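Local coordinates for Alr4995 protein (Nostoc sp., PDB 6LRG) that hydrolyses arginine to ornithine as an arginine dihydrolase and, through an NAD+-binding C-terminal part, probably converts ornithine to proline, at the interface of chains A and B. Sequence-based numbering; all coordinates share one arbitrary frame. Chains: chain A/B, Alr4995 protein.

The interface of chains A and B. Residues chain A 479, 690, 693-694, 697; chain B 165, 210-211, 214.
A:Trp479 on helix 467-487 and A:Leu694 on helix 680-695 face B:Arg165, in a loop, and the short helix 210-213 of chain B with B:Val214 just after it, all in ordinary helical or near-helical backbone conformations. The indole of A:Trp479 is the main platform. Its CG lies anti to the backbone N (chi1 171°), which carries the ring away from its helix towards chain B. The aliphatic part of B:Arg165 runs over one ring face, with CD 3.7 Å from the centroid of the six-membered ring, a CH-pi contact. Further along, NH1 stands over the five-membered ring, 3.9 Å from its centroid, in a cation-pi arrangement. The guanidinium is not stacked flat: its plane is turned 88° to the indole, presenting an edge to it.

The carboxylate of B:Glu210 appears to hold that upright pose. The guanidinium meets it end-on, NH1 donating to OE2 at 2.9 Å and NH2 to OE1 at 3.2 Å, both on syn sides and nearly straight (162° at H for both), although the donors sit somewhat out of the carboxylate plane. The first bond forms the salt bridge and lies in the guanidinium plane. This pairing within chain B would restrain rotation of the group and may temper its charge beside the indole. The same OE2 is 3.0 Å from water 1, which lies 2.7 Å from the side-chain amide NE2 of A:Gln690, giving a water-mediated link between chains.

Apolar contacts continue the patch. B:Val214 splits its branches, CG1 packing against CD1 of A:Trp479 and CG2 lying 3.8 Å from CD2 of A:Leu694. Beyond them, the methyl of B:Ala211 rests near the backbone O of A:Lys693 and 3.9 Å from CG of A:Pro697. Together these contacts join the C-terminal region of one subunit to the dihydrolase region of its neighbour, and the two-fold twin repeats them; the patch may thereby contribute to assembly of the tetramer present in the crystal.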
loop_
_atom_site.group_PDB
_atom_site.type_symbol
_atom_site.label_atom_id
_atom_site.label_comp_id
_atom_site.label_asym_id
_atom_site.label_seq_id
_atom_site.Cartn_x
_atom_site.Cartn_y
_atom_site.Cartn_z
ATOM N N TRP A 479 -3.303 13.803 -25.971
ATOM C CA TRP A 479 -2.949 13.969 -27.371
ATOM C C TRP A 479 -3.529 12.813 -28.203
ATOM O O TRP A 479 -4.092 13.052 -29.274
ATOM C CB TRP A 479 -1.429 14.062 -27.513
ATOM C CG TRP A 479 -0.953 14.027 -28.901
ATOM C CD1 TRP A 479 -0.903 15.066 -29.767
ATOM C CD2 TRP A 479 -0.465 12.884 -29.613
ATOM N NE1 TRP A 479 -0.416 14.644 -30.983
ATOM C CE2 TRP A 479 -0.135 13.309 -30.909
ATOM C CE3 TRP A 479 -0.278 11.546 -29.277
ATOM C CZ2 TRP A 479 0.379 12.447 -31.870
ATOM C CZ3 TRP A 479 0.227 10.688 -30.229
ATOM C CH2 TRP A 479 0.550 11.141 -31.512
ATOM N N GLN A 690 -6.116 18.951 -19.667
ATOM C CA GLN A 690 -5.137 18.853 -20.747
ATOM C C GLN A 690 -5.784 18.960 -22.134
ATOM O O GLN A 690 -5.255 19.621 -23.039
ATOM C CB GLN A 690 -4.366 17.545 -20.642
ATOM C CG GLN A 690 -3.301 17.412 -21.701
ATOM C CD GLN A 690 -2.141 18.357 -21.488
ATOM O OE1 GLN A 690 -1.984 18.937 -20.416
ATOM N NE2 GLN A 690 -1.321 18.514 -22.511
ATOM N N LYS A 693 -6.354 22.527 -22.995
ATOM C CA LYS A 693 -5.146 23.207 -23.447
ATOM C C LYS A 693 -4.843 22.983 -24.933
ATOM O O LYS A 693 -4.239 23.835 -25.571
ATOM C CB LYS A 693 -3.941 22.765 -22.614
ATOM C CG LYS A 693 -3.777 23.496 -21.288
ATOM C CD LYS A 693 -2.316 23.433 -20.814
ATOM C CE LYS A 693 -2.150 22.626 -19.532
ATOM N NZ LYS A 693 -2.035 23.496 -18.322
ATOM N N LEU A 694 -5.264 21.849 -25.485
ATOM C CA LEU A 694 -4.989 21.548 -26.885
ATOM C C LEU A 694 -5.953 22.303 -27.796
ATOM O O LEU A 694 -5.686 22.487 -28.981
ATOM C CB LEU A 694 -5.067 20.043 -27.145
ATOM C CG LEU A 694 -3.998 19.161 -26.479
ATOM C CD1 LEU A 694 -4.212 17.691 -26.804
ATOM C CD2 LEU A 694 -2.592 19.564 -26.866
ATOM N N PRO A 697 -5.395 27.121 -29.157
ATOM C CA PRO A 697 -5.045 27.954 -30.323
ATOM C C PRO A 697 -6.184 27.970 -31.349
ATOM O O PRO A 697 -6.093 28.670 -32.355
ATOM C CB PRO A 697 -3.790 27.273 -30.902
ATOM C CG PRO A 697 -3.366 26.239 -29.858
ATOM C CD PRO A 697 -4.633 25.860 -29.153
ATOM N N ARG B 165 6.763 11.465 -30.592
ATOM C CA ARG B 165 5.924 12.304 -31.438
ATOM C C ARG B 165 6.790 13.266 -32.249
ATOM O O ARG B 165 6.421 13.672 -33.364
ATOM C CB ARG B 165 4.914 13.072 -30.586
ATOM C CG ARG B 165 4.035 12.161 -29.713
ATOM C CD ARG B 165 3.149 12.997 -28.843
ATOM N NE ARG B 165 3.931 13.880 -27.996
ATOM C CZ ARG B 165 3.406 14.870 -27.300
ATOM N NH1 ARG B 165 2.103 15.090 -27.384
ATOM N NH2 ARG B 165 4.179 15.642 -26.541
ATOM N N GLU B 210 3.315 23.057 -25.519
ATOM C CA GLU B 210 2.759 21.817 -26.067
ATOM C C GLU B 210 1.623 22.016 -27.095
ATOM O O GLU B 210 1.600 21.357 -28.128
ATOM C CB GLU B 210 2.265 20.931 -24.916
ATOM C CG GLU B 210 1.349 19.759 -25.317
ATOM C CD GLU B 210 2.101 18.428 -25.443
ATOM O OE1 GLU B 210 3.335 18.419 -25.211
ATOM O OE2 GLU B 210 1.468 17.385 -25.771
ATOM N N ALA B 211 0.696 22.926 -26.822
ATOM C CA ALA B 211 -0.408 23.171 -27.738
ATOM C C ALA B 211 0.087 23.662 -29.102
ATOM O O ALA B 211 -0.531 23.396 -30.134
ATOM C CB ALA B 211 -1.384 24.180 -27.139
ATOM N N VAL B 214 2.283 20.379 -30.911
ATOM C CA VAL B 214 1.502 19.318 -31.547
ATOM C C VAL B 214 0.756 19.776 -32.804
ATOM O O VAL B 214 0.177 18.958 -33.506
ATOM C CB VAL B 214 0.495 18.683 -30.552
ATOM C CG1 VAL B 214 1.252 18.145 -29.344
ATOM C CG2 VAL B 214 -0.580 19.666 -30.108
HETATM O O HOH W 1 -1.102 16.699 -24.441
#